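PDB 5GZT: chitinase from Paenibacillus sp. FPU-7, which probably catalyses the random endo-hydrolysis of N-acetyl-beta-D-glucosaminide (1->4)-beta-linkages in chitin and chitodextrins. Local coordinates for residues Ser72-Asp77 with Thr92-Thr97; Leu96-Ser101 with Thr116-Asn121. All coordinates share one frame; numbering follows the deposited sequence. Where two conformers were deposited one is given.

Contact 1 of 2, residues Ser72-Asp77 with Thr92-Thr97. With NA (sodium ion), chain C.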
# COMPACT_ATOMS: atom_id res chain seq x y z
N SER B 72 -2.77 -20.54 -56.09
CA SER B 72 -2.15 -19.76 -54.98
C SER B 72 -0.85 -19.20 -55.49
O SER B 72 0.04 -19.99 -55.80
CB SER B 72 -1.87 -20.63 -53.76
OG SER B 72 -1.57 -19.83 -52.63
N PHE B 73 -0.74 -17.87 -55.63
CA PHE B 73 0.42 -17.27 -56.27
C PHE B 73 1.14 -16.34 -55.29
O PHE B 73 0.62 -15.95 -54.25
CB PHE B 73 0.06 -16.59 -57.58
CG PHE B 73 -0.62 -17.48 -58.57
CD1 PHE B 73 -1.99 -17.71 -58.50
CD2 PHE B 73 0.09 -18.06 -59.60
CE1 PHE B 73 -2.62 -18.50 -59.45
CE2 PHE B 73 -0.54 -18.89 -60.54
CZ PHE B 73 -1.90 -19.11 -60.46
N THR B 74 2.38 -16.03 -55.60
CA THR B 74 3.15 -15.13 -54.71
C THR B 74 3.02 -13.71 -55.27
O THR B 74 2.13 -12.98 -54.87
CB THR B 74 4.62 -15.63 -54.57
OG1 THR B 74 5.15 -15.90 -55.88
CG2 THR B 74 4.66 -16.88 -53.76
N ASP B 75 3.90 -13.39 -56.23
CA ASP B 75 4.00 -12.10 -56.84
C ASP B 75 3.48 -12.30 -58.21
O ASP B 75 3.97 -13.16 -58.96
CB ASP B 75 5.46 -11.58 -56.95
CG ASP B 75 6.10 -11.32 -55.59
OD1 ASP B 75 5.62 -10.48 -54.83
OD2 ASP B 75 7.13 -11.91 -55.31
N VAL B 76 2.51 -11.46 -58.56
CA VAL B 76 1.99 -11.44 -59.91
C VAL B 76 2.08 -10.02 -60.36
O VAL B 76 1.51 -9.14 -59.71
CB VAL B 76 0.53 -11.85 -59.97
CG1 VAL B 76 -0.01 -11.73 -61.41
CG2 VAL B 76 0.37 -13.22 -59.40
N ASP B 77 2.65 -9.85 -61.53
CA ASP B 77 3.07 -8.61 -62.07
C ASP B 77 2.53 -8.35 -63.44
O ASP B 77 2.88 -9.11 -64.36
CB ASP B 77 4.60 -8.71 -62.21
CG ASP B 77 5.28 -7.72 -61.43
OD1 ASP B 77 5.30 -7.86 -60.16
OD2 ASP B 77 5.72 -6.81 -62.12
N THR B 92 -5.61 -17.30 -54.60
CA THR B 92 -4.97 -16.26 -53.79
C THR B 92 -3.73 -15.72 -54.51
O THR B 92 -3.11 -16.39 -55.30
CB THR B 92 -4.51 -16.79 -52.42
OG1 THR B 92 -3.65 -17.93 -52.65
CG2 THR B 92 -5.69 -17.09 -51.51
N ILE B 93 -3.44 -14.44 -54.26
CA ILE B 93 -2.23 -13.77 -54.78
C ILE B 93 -1.71 -12.94 -53.62
O ILE B 93 -2.45 -12.15 -53.01
CB ILE B 93 -2.47 -12.86 -56.00
CG1 ILE B 93 -2.90 -13.64 -57.25
CG2 ILE B 93 -1.18 -12.17 -56.36
CD1 ILE B 93 -3.51 -12.76 -58.34
N GLU B 94 -0.46 -13.14 -53.27
CA GLU B 94 0.14 -12.31 -52.15
C GLU B 94 0.29 -10.85 -52.56
O GLU B 94 -0.14 -9.95 -51.88
CB GLU B 94 1.50 -12.86 -51.69
CG GLU B 94 1.44 -14.01 -50.68
CD GLU B 94 2.73 -14.87 -50.61
OE1 GLU B 94 3.82 -14.46 -51.08
OE2 GLU B 94 2.65 -16.00 -50.07
N ARG B 95 0.89 -10.63 -53.69
CA ARG B 95 1.14 -9.27 -54.10
C ARG B 95 0.90 -9.19 -55.59
O ARG B 95 1.55 -9.84 -56.41
CB ARG B 95 2.57 -8.81 -53.67
CG ARG B 95 2.79 -8.75 -52.13
CD ARG B 95 4.27 -8.75 -51.64
NE ARG B 95 5.03 -9.81 -52.31
CZ ARG B 95 5.16 -11.08 -51.87
NH1 ARG B 95 4.65 -11.51 -50.75
NH2 ARG B 95 5.82 -11.93 -52.60
N LEU B 96 -0.07 -8.37 -55.94
CA LEU B 96 -0.36 -8.19 -57.35
C LEU B 96 0.03 -6.77 -57.62
O LEU B 96 -0.43 -5.87 -56.90
CB LEU B 96 -1.85 -8.41 -57.60
CG LEU B 96 -2.51 -8.12 -58.95
CD1 LEU B 96 -1.80 -8.60 -60.16
CD2 LEU B 96 -3.92 -8.75 -58.94
N THR B 97 0.76 -6.55 -58.71
CA THR B 97 1.29 -5.23 -59.01
C THR B 97 0.98 -4.90 -60.42
O THR B 97 1.26 -5.71 -61.30
CB THR B 97 2.84 -5.19 -58.74
OG1 THR B 97 3.09 -5.38 -57.33
CG2 THR B 97 3.42 -3.85 -59.22
NA NA C . 1.17 -22.12 -55.87
O HOH W 1 3.98 -8.24 -57.56
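Asp75 and Arg95 pair across two neighbouring parallel strands, their side chains crossing obliquely. Arg95 was modelled in two conformers. In the one described it approaches side-on, with NE and NH2 both turned to the carboxylate. The carboxylate and guanidinium planes stand 63° apart. Asp75 OD1 accepts twice: Arg95 NE meets it on the syn side at 2.7 Å, and NH2 comes from above the carboxylate plane. Arg95 NH2 also bonds Asp75 OD2 at 3.0 Å, and OD2 lies in the guanidinium plane. A bend at chi3 (-48°) puts NE beside the carboxylate. Arg95 NH1 holds Glu94 OE1 weakly at 3.1 Å, which extends the salt-bridge network. In this conformer, an alanine in place of Asp75 would probably leave Arg95 NE and NH2 without their acidic mate and the guanidinium freer to turn. The strands belong to a parallel beta-helix, and the chain turns a corner at Thr74 and again at Glu94. Arg95 N bonds Thr74 O at 2.9 Å there. On the buried face, the side chains of Val76 and Ile93 cross at about a right angle, with Val76 CG2 3.6 Å from Ile93 CG2. Val76 CG1 lies 3.8 Å from Leu96 CD1. Strand 85-89 covers these residues through Leu86 and Val88. At the start of segment 72-77, Ser72 O binds the sodium ion at 2.4 Å, and Glu44, Thr50 and Phe52 complete the site.

Contact 2 of 2, residues Leu96-Ser101 with Thr116-Asn121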
# COMPACT_ATOMS: atom_id res chain seq x y z
N LEU B 96 -0.07 -8.37 -55.94
CA LEU B 96 -0.36 -8.19 -57.35
C LEU B 96 0.03 -6.77 -57.62
O LEU B 96 -0.43 -5.87 -56.90
CB LEU B 96 -1.85 -8.41 -57.60
CG LEU B 96 -2.51 -8.12 -58.95
CD1 LEU B 96 -1.80 -8.60 -60.16
CD2 LEU B 96 -3.92 -8.75 -58.94
N THR B 97 0.76 -6.55 -58.71
CA THR B 97 1.29 -5.23 -59.01
C THR B 97 0.98 -4.90 -60.42
O THR B 97 1.26 -5.71 -61.30
CB THR B 97 2.84 -5.19 -58.74
OG1 THR B 97 3.09 -5.38 -57.33
CG2 THR B 97 3.42 -3.85 -59.22
N VAL B 98 0.41 -3.71 -60.65
CA VAL B 98 0.09 -3.28 -61.96
C VAL B 98 1.07 -2.12 -62.25
O VAL B 98 1.03 -1.07 -61.62
CB VAL B 98 -1.38 -2.84 -62.07
CG1 VAL B 98 -1.68 -2.52 -63.50
CG2 VAL B 98 -2.32 -3.95 -61.52
N ALA B 99 1.91 -2.32 -63.25
CA ALA B 99 3.01 -1.40 -63.56
C ALA B 99 2.54 -0.21 -64.31
O ALA B 99 1.50 -0.25 -65.00
CB ALA B 99 4.08 -2.14 -64.40
N ALA B 100 3.38 0.84 -64.27
CA ALA B 100 3.14 2.12 -64.89
C ALA B 100 3.00 2.00 -66.38
O ALA B 100 2.35 2.87 -67.05
CB ALA B 100 4.31 3.11 -64.57
N SER B 101 3.64 0.99 -66.94
CA SER B 101 3.47 0.73 -68.37
C SER B 101 2.09 0.18 -68.81
O SER B 101 1.79 0.19 -70.02
CB SER B 101 4.54 -0.23 -68.83
OG SER B 101 5.75 0.48 -69.03
N THR B 116 -3.95 -10.33 -51.25
CA THR B 116 -3.63 -9.69 -49.94
C THR B 116 -3.19 -8.19 -50.13
O THR B 116 -3.62 -7.30 -49.38
CB THR B 116 -2.45 -10.41 -49.28
OG1 THR B 116 -2.76 -11.78 -49.14
CG2 THR B 116 -2.12 -9.82 -47.87
N THR B 117 -2.30 -7.97 -51.09
CA THR B 117 -1.79 -6.63 -51.46
C THR B 117 -1.87 -6.37 -52.94
O THR B 117 -1.34 -7.12 -53.77
CB THR B 117 -0.35 -6.43 -50.91
OG1 THR B 117 -0.43 -6.62 -49.50
CG2 THR B 117 0.17 -4.99 -51.18
N LEU B 118 -2.58 -5.30 -53.28
CA LEU B 118 -2.66 -4.88 -54.66
C LEU B 118 -1.99 -3.47 -54.77
O LEU B 118 -2.44 -2.52 -54.12
CB LEU B 118 -4.13 -4.81 -55.15
CG LEU B 118 -4.34 -4.22 -56.51
CD1 LEU B 118 -3.83 -5.04 -57.69
CD2 LEU B 118 -5.78 -3.84 -56.74
N THR B 119 -0.97 -3.36 -55.62
CA THR B 119 -0.21 -2.11 -55.81
C THR B 119 -0.47 -1.57 -57.22
O THR B 119 -0.22 -2.22 -58.20
CB THR B 119 1.27 -2.31 -55.51
OG1 THR B 119 1.39 -2.84 -54.20
CG2 THR B 119 2.09 -1.01 -55.61
N LEU B 120 -0.99 -0.34 -57.28
CA LEU B 120 -1.35 0.28 -58.52
C LEU B 120 -0.45 1.48 -58.89
O LEU B 120 -0.38 2.47 -58.14
CB LEU B 120 -2.78 0.75 -58.40
CG LEU B 120 -3.83 -0.32 -57.98
CD1 LEU B 120 -5.19 0.32 -57.86
CD2 LEU B 120 -3.80 -1.39 -59.03
N ASN B 121 0.14 1.38 -60.10
CA ASN B 121 1.07 2.37 -60.65
C ASN B 121 0.60 2.89 -61.94
O ASN B 121 1.32 3.68 -62.57
CB ASN B 121 2.46 1.71 -60.78
CG ASN B 121 3.10 1.42 -59.44
OD1 ASN B 121 3.58 0.28 -59.16
ND2 ASN B 121 3.25 2.44 -58.67
O HOH W 2 1.57 -5.49 -54.78
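Leu96 and Leu118 share one first torsion, with CG anti to the backbone N (chi1 172° in both). This sets the two CG atoms off in the same way, and the side chains lie side by side, pointing the same way. Leu118 CD1 sits against Leu96 CG at 3.6 Å, and it also lies near CB and CD2 of the same leucine. Thr97 and Thr119 match in a similar way on the other face of the sheet. In each, OG1 is anti to the carbonyl carbon (chi1 -65° and -55°). One water sits beside both hydroxyls, 3.0 Å from Thr97 OG1 and 2.7 Å from Thr119 OG1. It donates to Leu96 O at 2.9 Å, so it joins the two threonines to the backbone of the first strand. Val98 and Leu120 repeat the side-by-side pattern on the leucine face, with Val98 CG2 3.9 Å from Leu120 CD2. Such stacking of like residues, one above the next, is characteristic of successive coils of a parallel beta-helix. The backbones are joined in the parallel manner. Leu96 gives its N-H to Thr117 O and takes one from Thr119 N. Val98 N then bonds Thr119 O at 2.9 Å. Beyond the paired strands, Asn121 N bonds Val98 O at 3.0 Å. The CA of Ala100 makes a CA-H...O contact with Asn121 O, so the two chains stay in touch just past the strands. Strand 72-78 flanks the pair beside Leu96 and Thr97, while strand 131-137 lies beside Leu118 and Thr119. Phe146 of strand 145-146, in the other parallel sheet of the helix, packs on Leu118 and Leu120.

In the fold
From the N terminus, the chain first runs through 72-77, crosses to strand 85-89 of the other parallel sheet, and returns at 92-97. Contact 1 closes that excursion. The chain goes on through 96-101, visits strand 106-109 and comes back at 116-121, where contact 2 closes the next one. Each closure spans 14 residues with no helix. The contacts neither nest nor cross. They follow one another and share Leu96 and Thr97 on strand 92-98, with centres about 10 Å apart. Probable hydrogen bonds from Thr116 N to Ile93 O and from Thr117 N to Glu94 O join them. Together they join three successive strands, 72-78, 92-98 and 114-120, within one parallel sheet of the N-terminal beta-helix.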